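Local coordinates for protein phosphoinositol-specific phospholipase C (Pseudomonas sp., PDB 5FYP) that acts as a calcium-dependent phospholipase C that probably cleaves phosphoinositide lipids between the diacylglycerol and the phosphorylated inositol head group, at residues A[28-34]-A[80-84]; A[101-106]-A[143-147]; A[191-195]-A[225-229]. All blocks are in the same frame, centred on the assembly; numbering follows the deposited sequence.

Interaction 1. Residues A[28-34]-A[80-84]; sequences CYEKQYA and NDNNC
Asn-83 reaches across to the backbone of residues 28-34 and ties together two loops near the calcium site of this TIM-barrel phospholipase, one following strand 20-25 and the other leading toward helix 94-107. Three direct hydrogen bonds cross the contact, all given by Asn-83. Its ND2 donates to Cys-28 O at 2.9 Å, and a second bond from ND2 runs to Ala-34 O, also at 2.9 Å, approaching from above that carbonyl plane. Both acceptors lie close to the plane of the asparagine amide, so the pair of bonds fixes its rotation. With CB already directed at the other loop, a chi1 of 58° sets ND2 between these two carbonyls. Asn-83 N donates to Tyr-29 O at 2.9 Å. Asparagine suits the place because its short amide offers two N-H groups to two carbonyls, while its own backbone N serves the third. The neighbouring Asn-82 makes an Asx turn, OD1 accepting from Cys-84 N at 2.8 Å, while its ND2 serves Val-68 O and Asn-92 O. Disulfides brace both loops, Cys-28 with Cys-25 and Cys-84 with Cys-97.

Packing is supplied by Tyr-29, whose ring meets Asn-82 at an edge, Tyr-29 CD1 lying 3.9 Å from Asn-82 CB, with ring and amide planes 73° apart. Its OH bonds to OD2 of Asp-50, a residue of the calcium site, which places Tyr-29 in the second shell.

At the solvent-exposed side the link between Lys-31 and Asp-81 is carried by water. Lys-31 NZ stays 4.5 Å from Asp-81 OD1, too long for a salt bridge; one water links the backbone N of Lys-31 to that oxygen, and another accepts from NZ and gives OD1 a weak bond. The extended lysine chain places Lys-31 CE 3.2 Å from Asn-82 O.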
ATOM      1  N   CYS A  28      11.473   1.333  -3.310  1.00  8.32           N
ATOM      2  CA  CYS A  28      12.526   1.984  -2.524  1.00  9.08           C
ATOM      3  C   CYS A  28      13.280   1.137  -1.529  1.00  9.25           C
ATOM      4  O   CYS A  28      14.175   1.642  -0.859  1.00 11.52           O
ATOM      5  CB  CYS A  28      12.029   3.232  -1.830  1.00 10.00           C
ATOM      6  SG  CYS A  28      10.603   2.998  -0.776  1.00 12.14           S
ATOM      7  N   TYR A  29      12.926  -0.139  -1.449  1.00  8.86           N
ATOM      8  CA  TYR A  29      13.754  -1.129  -0.759  1.00  8.90           C
ATOM      9  C   TYR A  29      15.048  -1.466  -1.506  1.00  9.78           C
ATOM     10  O   TYR A  29      15.956  -2.081  -0.937  1.00 10.43           O
ATOM     11  CB  TYR A  29      12.928  -2.426  -0.558  1.00  8.40           C
ATOM     12  CG  TYR A  29      12.670  -3.160  -1.842  1.00  8.96           C
ATOM     13  CD1 TYR A  29      13.627  -4.021  -2.362  1.00  9.23           C
ATOM     14  CD2 TYR A  29      11.543  -2.921  -2.610  1.00  8.10           C
ATOM     15  CE1 TYR A  29      13.445  -4.616  -3.598  1.00  9.72           C
ATOM     16  CE2 TYR A  29      11.368  -3.508  -3.839  1.00  8.90           C
ATOM     17  CZ  TYR A  29      12.345  -4.353  -4.333  1.00  9.22           C
ATOM     18  OH  TYR A  29      12.225  -4.915  -5.588  1.00 10.88           O
ATOM     19  N   GLU A  30      15.138  -1.124  -2.774  1.00  9.09           N
ATOM     20  CA  GLU A  30      16.346  -1.393  -3.539  1.00  9.31           C
ATOM     21  C   GLU A  30      17.451  -0.414  -3.157  1.00 11.00           C
ATOM     22  O   GLU A  30      17.236   0.795  -3.009  1.00 11.29           O
ATOM     23  CB  GLU A  30      16.110  -1.345  -5.042  1.00  9.15           C
ATOM     24  CG  GLU A  30      15.131  -2.367  -5.554  1.00 10.67           C
ATOM     25  CD  GLU A  30      15.090  -2.417  -7.063  1.00 11.60           C
ATOM     26  OE1 GLU A  30      16.166  -2.666  -7.646  1.00 12.63           O
ATOM     27  OE2 GLU A  30      14.020  -2.208  -7.650  1.00 12.12           O
ATOM     28  N   LYS A  31      18.656  -0.972  -3.009  1.00 11.89           N
ATOM     29  CA  LYS A  31      19.812  -0.189  -2.586  1.00 11.76           C
ATOM     30  C   LYS A  31      20.063   1.008  -3.482  1.00 11.90           C
ATOM     31  O   LYS A  31      20.561   2.046  -3.049  1.00 13.78           O
ATOM     32  CB  LYS A  31      21.067  -1.100  -2.513  1.00 12.34           C
ATOM     33  CG  LYS A  31      21.013  -2.145  -1.410  1.00 14.67           C
ATOM     34  CD  LYS A  31      22.224  -3.069  -1.468  1.00 17.15           C
ATOM     35  CE  LYS A  31      22.095  -4.228  -0.516  1.00 19.77           C
ATOM     36  NZ  LYS A  31      23.335  -5.027  -0.507  1.00 24.93           N
ATOM     37  N   GLN A  32      19.756   0.860  -4.767  1.00 11.38           N
ATOM     38  CA  GLN A  32      19.985   1.937  -5.732  1.00 12.84           C
ATOM     39  C   GLN A  32      19.092   3.154  -5.533  1.00 12.37           C
ATOM     40  O   GLN A  32      19.395   4.223  -6.053  1.00 15.22           O
ATOM     41  CB  GLN A  32      19.781   1.414  -7.184  1.00 14.62           C
ATOM     42  CG  GLN A  32      18.347   0.918  -7.493  1.00 16.46           C
ATOM     43  CD  GLN A  32      18.133   0.554  -8.940  1.00 18.41           C
ATOM     44  OE1 GLN A  32      18.583   1.288  -9.839  1.00 22.35           O
ATOM     45  NE2 GLN A  32      17.479  -0.562  -9.201  1.00 17.11           N
ATOM     46  N   TYR A  33      17.983   3.002  -4.804  1.00 11.30           N
ATOM     47  CA  TYR A  33      17.032   4.110  -4.644  1.00 11.56           C
ATOM     48  C   TYR A  33      17.091   4.793  -3.278  1.00 11.04           C
ATOM     49  O   TYR A  33      16.589   5.900  -3.127  1.00 12.25           O
ATOM     50  CB  TYR A  33      15.582   3.647  -4.922  1.00 10.13           C
ATOM     51  CG  TYR A  33      15.393   3.056  -6.279  1.00 11.99           C
ATOM     52  CD1 TYR A  33      15.816   3.721  -7.418  1.00 12.79           C
ATOM     53  CD2 TYR A  33      14.749   1.834  -6.453  1.00 11.60           C
ATOM     54  CE1 TYR A  33      15.653   3.147  -8.676  1.00 12.86           C
ATOM     55  CE2 TYR A  33      14.604   1.241  -7.669  1.00 12.37           C
ATOM     56  CZ  TYR A  33      15.045   1.903  -8.792  1.00 13.20           C
ATOM     57  OH  TYR A  33      14.900   1.321 -10.019  1.00 14.46           O
ATOM     58  N   ALA A  34      17.748   4.156  -2.306  1.00 11.68           N
ATOM     59  CA  ALA A  34      17.878   4.747  -0.968  1.00 12.22           C
ATOM     60  C   ALA A  34      18.978   3.989  -0.238  1.00 11.78           C
ATOM     61  O   ALA A  34      19.104   2.772  -0.395  1.00 13.43           O
ATOM     62  CB  ALA A  34      16.572   4.702  -0.181  1.00 11.84           C
ATOM     63  N   ASN A  80      17.762 -12.099  -0.008  1.00 11.53           N
ATOM     64  CA  ASN A  80      17.419 -10.731   0.311  1.00 11.52           C
ATOM     65  C   ASN A  80      18.392  -9.824  -0.384  1.00 11.56           C
ATOM     66  O   ASN A  80      19.606 -10.007  -0.311  1.00 14.06           O
ATOM     67  CB  ASN A  80      17.453 -10.490   1.802  1.00 12.11           C
ATOM     68  CG  ASN A  80      16.431 -11.322   2.524  1.00 11.95           C
ATOM     69  OD1 ASN A  80      15.228 -11.303   2.169  1.00 12.10           O
ATOM     70  ND2 ASN A  80      16.864 -12.043   3.573  1.00 13.49           N
ATOM     71  N   ASP A  81      17.863  -8.837  -1.089  1.00 11.58           N
ATOM     72  CA  ASP A  81      18.674  -7.835  -1.792  1.00 11.19           C
ATOM     73  C   ASP A  81      17.957  -6.510  -1.620  1.00 10.64           C
ATOM     74  O   ASP A  81      17.016  -6.203  -2.364  1.00 10.92           O
ATOM     75  CB  ASP A  81      18.861  -8.229  -3.237  1.00 11.35           C
ATOM     76  CG  ASP A  81      19.769  -7.307  -3.994  1.00 16.64           C
ATOM     77  OD1 ASP A  81      20.140  -6.248  -3.472  1.00 15.95           O
ATOM     78  OD2 ASP A  81      20.098  -7.664  -5.144  1.00 23.25           O
ATOM     79  N   ASN A  82      18.294  -5.801  -0.548  1.00 10.24           N
ATOM     80  CA  ASN A  82      17.536  -4.629  -0.153  1.00  9.69           C
ATOM     81  C   ASN A  82      18.346  -3.808   0.839  1.00  9.66           C
ATOM     82  O   ASN A  82      19.407  -4.232   1.290  1.00 11.71           O
ATOM     83  CB  ASN A  82      16.164  -5.038   0.433  1.00  9.62           C
ATOM     84  CG  ASN A  82      16.299  -5.801   1.727  1.00  9.62           C
ATOM     85  OD1 ASN A  82      16.811  -5.280   2.721  1.00 11.01           O
ATOM     86  ND2 ASN A  82      15.870  -7.059   1.725  1.00  9.78           N
ATOM     87  N   ASN A  83      17.790  -2.653   1.181  1.00  9.76           N
ATOM     88  CA  ASN A  83      18.428  -1.659   2.058  1.00 10.65           C
ATOM     89  C   ASN A  83      17.847  -1.645   3.471  1.00 10.72           C
ATOM     90  O   ASN A  83      18.048  -0.681   4.205  1.00 11.33           O
ATOM     91  CB  ASN A  83      18.347  -0.284   1.402  1.00 10.98           C
ATOM     92  CG  ASN A  83      16.929   0.124   1.123  1.00 10.31           C
ATOM     93  OD1 ASN A  83      16.000  -0.430   1.704  1.00 10.66           O
ATOM     94  ND2 ASN A  83      16.761   1.134   0.292  1.00 10.73           N
ATOM     95  N   CYS A  84      17.143  -2.700   3.862  1.00 10.82           N
ATOM     96  CA  CYS A  84      16.633  -2.826   5.234  1.00 11.58           C
ATOM     97  C   CYS A  84      17.723  -3.258   6.205  1.00 12.29           C
ATOM     98  O   CYS A  84      18.734  -3.829   5.818  1.00 14.21           O
ATOM     99  CB  CYS A  84      15.487  -3.816   5.272  1.00 10.89           C
ATOM    100  SG  CYS A  84      14.195  -3.438   4.057  1.00 11.41           S
TER
HETATM  101  O   HOH W   1      18.901  -3.743  -3.831  1.00 19.70           O
HETATM  102  O   HOH W   2      22.970  -6.698  -3.003  1.00 39.65           O

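Interaction 2. Residues A[101-106]-A[143-147]; sequences VKNWSD and VFQGK
Lys-147 NZ donates to two neighbours on the facing helix, Ser-105 OG at 2.8 Å and Asp-106 OD1 at 2.8 Å. The ammonium meets that carboxylate oxygen on its anti side, 31° out of plane. The other oxygen, Asp-106 OD2, uses its syn lone pair for Lys-102 NZ at 2.7 Å, so one aspartate is shared by two lysines and probably eases the repulsion between Lys-102 NZ and Lys-147 NZ, 5.6 Å apart. Ser-105 OG is also hydrogen-bonded to His-111 NE2, a second partner for the buried hydroxyl. A bend at the last torsion of Lys-147 (chi4 -66°) swings NZ over to both.

These residues join helix 94-107 to the end of helix 133-144 and the short 3-10 turn after it, on the outside of the TIM barrel, with strands 114-120 and 184-189 beneath. Lysine suits the seam because its long methylene chain packs while its end stays charged: the two cross at about a right angle, Lys-102 CG 3.9 Å from Lys-147 CE. Lys-102 CG lies 3.4 Å from Val-143 O. Deeper in, Val-101 CG1 touches the edge of the Phe-144 ring at CE1, 4.1 Å away, while Val-143 CG1 covers one ring face.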
ATOM      1  N   VAL A 101      10.102   0.045   9.587  1.00 12.39           N
ATOM      2  CA  VAL A 101       8.961   0.977   9.564  1.00 12.83           C
ATOM      3  C   VAL A 101       8.378   1.122  10.966  1.00 12.78           C
ATOM      4  O   VAL A 101       8.096   2.226  11.422  1.00 14.29           O
ATOM      5  CB  VAL A 101       7.900   0.535   8.546  1.00 12.73           C
ATOM      6  CG1 VAL A 101       6.723   1.489   8.570  1.00 11.03           C
ATOM      7  CG2 VAL A 101       8.516   0.476   7.161  1.00 10.96           C
ATOM      8  N   LYS A 102       8.184   0.002  11.634  1.00 12.13           N
ATOM      9  CA  LYS A 102       7.620   0.006  12.988  1.00 13.19           C
ATOM     10  C   LYS A 102       8.477   0.865  13.938  1.00 13.99           C
ATOM     11  O   LYS A 102       7.979   1.681  14.701  1.00 15.10           O
ATOM     12  CB  LYS A 102       7.500  -1.428  13.465  1.00 12.86           C
ATOM     13  CG  LYS A 102       6.706  -1.604  14.748  1.00 18.00           C
ATOM     14  CD  LYS A 102       7.525  -1.499  15.987  1.00 19.32           C
ATOM     15  CE  LYS A 102       6.664  -1.863  17.181  1.00 22.83           C
ATOM     16  NZ  LYS A 102       7.313  -1.568  18.470  1.00 23.43           N
ATOM     17  N   ASN A 103       9.789   0.670  13.856  1.00 14.01           N
ATOM     18  CA  ASN A 103      10.713   1.428  14.687  1.00 14.87           C
ATOM     19  C   ASN A 103      10.703   2.923  14.372  1.00 15.29           C
ATOM     20  O   ASN A 103      10.709   3.736  15.278  1.00 17.03           O
ATOM     21  CB  ASN A 103      12.125   0.868  14.554  1.00 16.55           C
ATOM     22  CG  ASN A 103      12.280  -0.501  15.191  1.00 18.73           C
ATOM     23  OD1 ASN A 103      11.543  -0.872  16.102  1.00 23.47           O
ATOM     24  ND2 ASN A 103      13.236  -1.263  14.702  1.00 20.88           N
ATOM     25  N   TRP A 104      10.676   3.278  13.085  1.00 13.32           N
ATOM     26  CA  TRP A 104      10.577   4.692  12.712  1.00 13.72           C
ATOM     27  C   TRP A 104       9.284   5.269  13.292  1.00 14.44           C
ATOM     28  O   TRP A 104       9.267   6.358  13.875  1.00 14.88           O
ATOM     29  CB  TRP A 104      10.641   4.870  11.185  1.00 11.87           C
ATOM     30  CG  TRP A 104      10.629   6.313  10.766  1.00 12.80           C
ATOM     31  CD1 TRP A 104      11.718   7.074  10.441  1.00 13.47           C
ATOM     32  CD2 TRP A 104       9.494   7.175  10.654  1.00 12.00           C
ATOM     33  NE1 TRP A 104      11.346   8.340  10.136  1.00 14.10           N
ATOM     34  CE2 TRP A 104       9.984   8.440  10.274  1.00 13.59           C
ATOM     35  CE3 TRP A 104       8.107   7.005  10.835  1.00 12.67           C
ATOM     36  CZ2 TRP A 104       9.148   9.534  10.092  1.00 13.35           C
ATOM     37  CZ3 TRP A 104       7.289   8.095  10.658  1.00 13.20           C
ATOM     38  CH2 TRP A 104       7.804   9.331  10.261  1.00 13.99           C
ATOM     39  N   SER A 105       8.193   4.522  13.165  1.00 14.33           N
ATOM     40  CA  SER A 105       6.892   4.966  13.701  1.00 14.23           C
ATOM     41  C   SER A 105       6.973   5.230  15.219  1.00 14.56           C
ATOM     42  O   SER A 105       6.544   6.285  15.696  1.00 15.42           O
ATOM     43  CB  SER A 105       5.823   3.939  13.397  1.00 13.38           C
ATOM     44  OG  SER A 105       4.608   4.213  14.081  1.00 14.36           O
ATOM     45  N   ASP A 106       7.552   4.295  15.967  1.00 15.84           N
ATOM     46  CA  ASP A 106       7.717   4.486  17.406  1.00 16.34           C
ATOM     47  C   ASP A 106       8.516   5.762  17.765  1.00 15.93           C
ATOM     48  O   ASP A 106       8.252   6.406  18.752  1.00 22.53           O
ATOM     49  CB  ASP A 106       8.455   3.301  18.010  1.00 16.65           C
ATOM     50  CG  ASP A 106       7.599   2.077  18.182  1.00 19.03           C
ATOM     51  OD1 ASP A 106       6.358   2.160  18.109  1.00 21.53           O
ATOM     52  OD2 ASP A 106       8.181   0.999  18.442  1.00 23.80           O
ATOM     53  N   VAL A 143       4.225  -7.726  13.984  1.00 14.79           N
ATOM     54  CA  VAL A 143       5.158  -6.613  13.871  1.00 13.23           C
ATOM     55  C   VAL A 143       4.507  -5.293  14.293  1.00 13.62           C
ATOM     56  O   VAL A 143       5.035  -4.578  15.142  1.00 15.04           O
ATOM     57  CB  VAL A 143       5.703  -6.482  12.437  1.00 14.47           C
ATOM     58  CG1 VAL A 143       6.516  -5.204  12.271  1.00 14.29           C
ATOM     59  CG2 VAL A 143       6.563  -7.681  12.090  1.00 15.01           C
ATOM     60  N   PHE A 144       3.351  -4.968  13.724  1.00 12.75           N
ATOM     61  CA  PHE A 144       2.774  -3.632  13.881  1.00 13.23           C
ATOM     62  C   PHE A 144       1.807  -3.461  15.033  1.00 15.42           C
ATOM     63  O   PHE A 144       1.591  -2.333  15.461  1.00 17.41           O
ATOM     64  CB  PHE A 144       2.096  -3.186  12.583  1.00 12.82           C
ATOM     65  CG  PHE A 144       3.076  -2.947  11.461  1.00 11.47           C
ATOM     66  CD1 PHE A 144       3.912  -1.846  11.508  1.00 12.73           C
ATOM     67  CD2 PHE A 144       3.169  -3.802  10.386  1.00 11.19           C
ATOM     68  CE1 PHE A 144       4.835  -1.598  10.517  1.00 12.14           C
ATOM     69  CE2 PHE A 144       4.093  -3.572   9.385  1.00 11.56           C
ATOM     70  CZ  PHE A 144       4.940  -2.480   9.438  1.00 11.88           C
ATOM     71  N   GLN A 145       1.231  -4.576  15.489  1.00 18.80           N
ATOM     72  CA  GLN A 145       0.292  -4.611  16.567  1.00 21.53           C
ATOM     73  C   GLN A 145      -0.818  -3.591  16.333  1.00 21.02           C
ATOM     74  O   GLN A 145      -1.398  -3.508  15.241  1.00 20.28           O
ATOM     75  CB  GLN A 145       1.080  -4.394  17.866  1.00 22.13           C
ATOM     76  CG  GLN A 145       2.134  -5.451  18.152  1.00 27.41           C
ATOM     77  N   GLY A 146      -1.021  -2.694  17.270  1.00 20.46           N
ATOM     78  CA  GLY A 146      -2.111  -1.768  17.163  1.00 19.29           C
ATOM     79  C   GLY A 146      -1.904  -0.614  16.228  1.00 16.82           C
ATOM     80  O   GLY A 146      -2.792   0.215  16.109  1.00 17.04           O
ATOM     81  N   LYS A 147      -0.754  -0.543  15.535  1.00 14.56           N
ATOM     82  CA  LYS A 147      -0.531   0.558  14.596  1.00 12.24           C
ATOM     83  C   LYS A 147      -1.390   0.458  13.346  1.00 10.51           C
ATOM     84  O   LYS A 147      -1.575   1.442  12.659  1.00 10.92           O
ATOM     85  CB  LYS A 147       0.933   0.644  14.176  1.00 11.83           C
ATOM     86  CG  LYS A 147       1.880   1.037  15.284  1.00 13.44           C
ATOM     87  CD  LYS A 147       3.326   1.044  14.775  1.00 14.52           C
ATOM     88  CE  LYS A 147       4.357   1.312  15.872  1.00 17.85           C
ATOM     89  NZ  LYS A 147       4.239   2.689  16.424  1.00 18.43           N
TER

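Interaction 3. Residues A[191-195]-A[225-229]; sequences SENQK and VSGMS
The type II beta turn from Val-225 to Met-228, in the loop between helices 219-222 and 230-233, packs against the start of helix 193-203, and Asn-193 makes the polar link. Its ND2 donates to Ser-226 O, the carbonyl of the turn's central peptide, at 2.9 Å with an N-H...O angle of 159°. The acceptor lies in the amide plane, while the donor is tilted somewhat from the carbonyl plane. Because OD1 accepts from Val-214 N, both ends of this buried amide are engaged, and asparagine, with a donor and an acceptor on a short stem, suits the place. A leucine here would probably leave both Ser-226 O and Val-214 N without their mate and cost the turn its hydrogen bond to this side chain.

Gly-227 occupies the turn position with positive phi (79°), and a side chain there would crowd Asn-193 CB and Gln-194 OE1. The Gln-194 side chain bends at its second torsion (chi2 80°) to bring its amide alongside the glycine, NE2 lying 3.7 Å from Gly-227 CA. A CA-H...O contact joins Gln-194 CA to Gly-227 O at 3.3 Å.

Apolar side chains pack round Asn-193: Val-225 CG1 lies 3.8 Å from Asn-193 ND2, and Met-228, bent at its second and third torsions, brings CG 3.8 Å from Asn-193 CB and SD 3.6 Å from Asn-193 O.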
ATOM      1  N   SER A 191       0.842  -9.166  -9.672  0.50  8.72           N
ATOM      2  CA  SER A 191       0.527  -9.064 -11.103  0.50  9.34           C
ATOM      3  C   SER A 191      -0.831  -9.668 -11.455  0.50  8.85           C
ATOM      4  O   SER A 191      -1.453  -9.264 -12.439  0.50 10.32           O
ATOM      5  CB  SER A 191       1.623  -9.712 -11.936  0.50  9.77           C
ATOM      6  OG  SER A 191       1.630 -11.106 -11.795  0.50 12.77           O
ATOM      7  N   GLU A 192      -1.280 -10.627 -10.658  1.00  8.56           N
ATOM      8  CA  GLU A 192      -2.536 -11.370 -10.901  1.00  8.43           C
ATOM      9  C   GLU A 192      -3.544 -11.051  -9.815  1.00  7.78           C
ATOM     10  O   GLU A 192      -3.329 -11.376  -8.639  1.00  8.17           O
ATOM     11  CB  GLU A 192      -2.276 -12.866 -10.895  1.00  9.77           C
ATOM     12  CG  GLU A 192      -1.289 -13.329 -11.926  1.00 12.05           C
ATOM     13  CD  GLU A 192      -0.830 -14.752 -11.683  1.00 15.58           C
ATOM     14  OE1 GLU A 192      -1.604 -15.567 -11.195  1.00 20.66           O
ATOM     15  OE2 GLU A 192       0.297 -15.073 -12.041  1.00 23.80           O
ATOM     16  N   ASN A 193      -4.665 -10.465 -10.226  1.00  7.65           N
ATOM     17  CA  ASN A 193      -5.709 -10.177  -9.246  1.00  7.63           C
ATOM     18  C   ASN A 193      -6.218 -11.433  -8.549  1.00  7.40           C
ATOM     19  O   ASN A 193      -6.760 -11.326  -7.437  1.00  7.60           O
ATOM     20  CB  ASN A 193      -6.862  -9.437  -9.908  1.00  7.66           C
ATOM     21  CG  ASN A 193      -6.513  -8.021 -10.323  1.00  7.38           C
ATOM     22  OD1 ASN A 193      -5.546  -7.447  -9.833  1.00  7.77           O
ATOM     23  ND2 ASN A 193      -7.318  -7.450 -11.198  1.00  7.29           N
ATOM     24  N   GLN A 194      -6.082 -12.604  -9.166  1.00  8.36           N
ATOM     25  CA  GLN A 194      -6.448 -13.846  -8.513  1.00  9.00           C
ATOM     26  C   GLN A 194      -5.807 -13.987  -7.124  1.00  8.14           C
ATOM     27  O   GLN A 194      -6.452 -14.515  -6.223  1.00  9.04           O
ATOM     28  CB  GLN A 194      -6.025 -15.031  -9.398  1.00 10.57           C
ATOM     29  CG  GLN A 194      -6.836 -15.252 -10.647  1.00 13.24           C
ATOM     30  CD  GLN A 194      -6.510 -14.373 -11.847  1.00 13.93           C
ATOM     31  OE1 GLN A 194      -5.704 -13.377 -11.792  1.00 13.46           O
ATOM     32  NE2 GLN A 194      -7.175 -14.696 -12.964  1.00 15.32           N
ATOM     33  N   LYS A 195      -4.555 -13.552  -6.964  1.00  8.47           N
ATOM     34  CA  LYS A 195      -3.906 -13.697  -5.668  1.00  8.49           C
ATOM     35  C   LYS A 195      -4.533 -12.800  -4.613  1.00  7.85           C
ATOM     36  O   LYS A 195      -4.561 -13.152  -3.434  1.00  8.67           O
ATOM     37  CB  LYS A 195      -2.392 -13.465  -5.754  1.00  8.58           C
ATOM     38  CG  LYS A 195      -1.569 -14.690  -6.128  1.00 10.15           C
ATOM     39  CD  LYS A 195      -1.915 -15.342  -7.434  1.00 11.04           C
ATOM     40  CE  LYS A 195      -0.939 -16.469  -7.765  1.00 12.58           C
ATOM     41  NZ  LYS A 195      -1.286 -17.207  -8.990  1.00 15.25           N
ATOM     42  N   VAL A 225     -14.374  -7.465 -10.279  1.00  6.04           N
ATOM     43  CA  VAL A 225     -13.022  -7.112 -10.697  1.00  6.48           C
ATOM     44  C   VAL A 225     -12.446  -8.246 -11.539  1.00  6.49           C
ATOM     45  O   VAL A 225     -12.647  -9.427 -11.235  1.00  7.39           O
ATOM     46  CB  VAL A 225     -12.175  -6.867  -9.437  1.00  6.62           C
ATOM     47  CG1 VAL A 225     -10.716  -6.618  -9.767  1.00  6.76           C
ATOM     48  CG2 VAL A 225     -12.730  -5.710  -8.624  1.00  6.38           C
ATOM     49  N   SER A 226     -11.715  -7.894 -12.596  1.00  6.78           N
ATOM     50  CA  SER A 226     -11.075  -8.888 -13.436  1.00  7.48           C
ATOM     51  C   SER A 226     -10.209  -9.805 -12.594  1.00  7.20           C
ATOM     52  O   SER A 226      -9.429  -9.352 -11.746  1.00  8.24           O
ATOM     53  CB  SER A 226     -10.187  -8.196 -14.458  1.00  9.21           C
ATOM     54  OG  SER A 226     -10.942  -7.270 -15.219  1.00 10.55           O
ATOM     55  N   GLY A 227     -10.376 -11.113 -12.774  1.00  7.46           N
ATOM     56  CA  GLY A 227      -9.593 -12.075 -12.051  1.00  8.11           C
ATOM     57  C   GLY A 227     -10.015 -12.353 -10.624  1.00  7.78           C
ATOM     58  O   GLY A 227      -9.329 -13.112  -9.931  1.00  9.78           O
ATOM     59  N   MET A 228     -11.110 -11.740 -10.151  1.00  7.31           N
ATOM     60  CA  MET A 228     -11.578 -11.928  -8.775  1.00  6.89           C
ATOM     61  C   MET A 228     -13.013 -12.388  -8.759  1.00  7.13           C
ATOM     62  O   MET A 228     -13.812 -12.131  -9.665  1.00  7.95           O
ATOM     63  CB  MET A 228     -11.447 -10.665  -7.927  1.00  7.30           C
ATOM     64  CG  MET A 228     -10.052 -10.022  -8.025  1.00  7.30           C
ATOM     65  SD  MET A 228      -9.493  -9.229  -6.504  1.00  8.58           S
ATOM     66  CE  MET A 228     -10.872  -8.150  -6.192  1.00  8.13           C
ATOM     67  N   SER A 229     -13.382 -12.986  -7.635  1.00  7.13           N
ATOM     68  CA  SER A 229     -14.788 -13.245  -7.377  1.00  7.56           C
ATOM     69  C   SER A 229     -15.540 -11.944  -7.059  1.00  7.37           C
ATOM     70  O   SER A 229     -14.966 -10.923  -6.667  1.00  7.22           O
ATOM     71  CB  SER A 229     -14.938 -14.184  -6.192  1.00  8.40           C
ATOM     72  OG  SER A 229     -14.450 -13.570  -5.004  1.00  8.58           O
TER

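The three contacts follow one another along the chain without overlap, in the order 1, 2, 3. Interactions 1 and 2 are neighbours, their centres about 20 Å apart and nearest atoms about 8 Å, linked by the chain running from loop 80-84 into helix 94-107. Interaction 3 stands about 28 Å from the first and 30 Å from the second, centre to centre, on the opposite side of the chain's centre from interaction 2. Strand 114-120 lies between the two segments of interaction 2, and strand 184-189 between interactions 2 and 3; both belong to one sheet. Thus interaction 1 alone adjoins the calcium site, while the others join helices and a turn around the barrel.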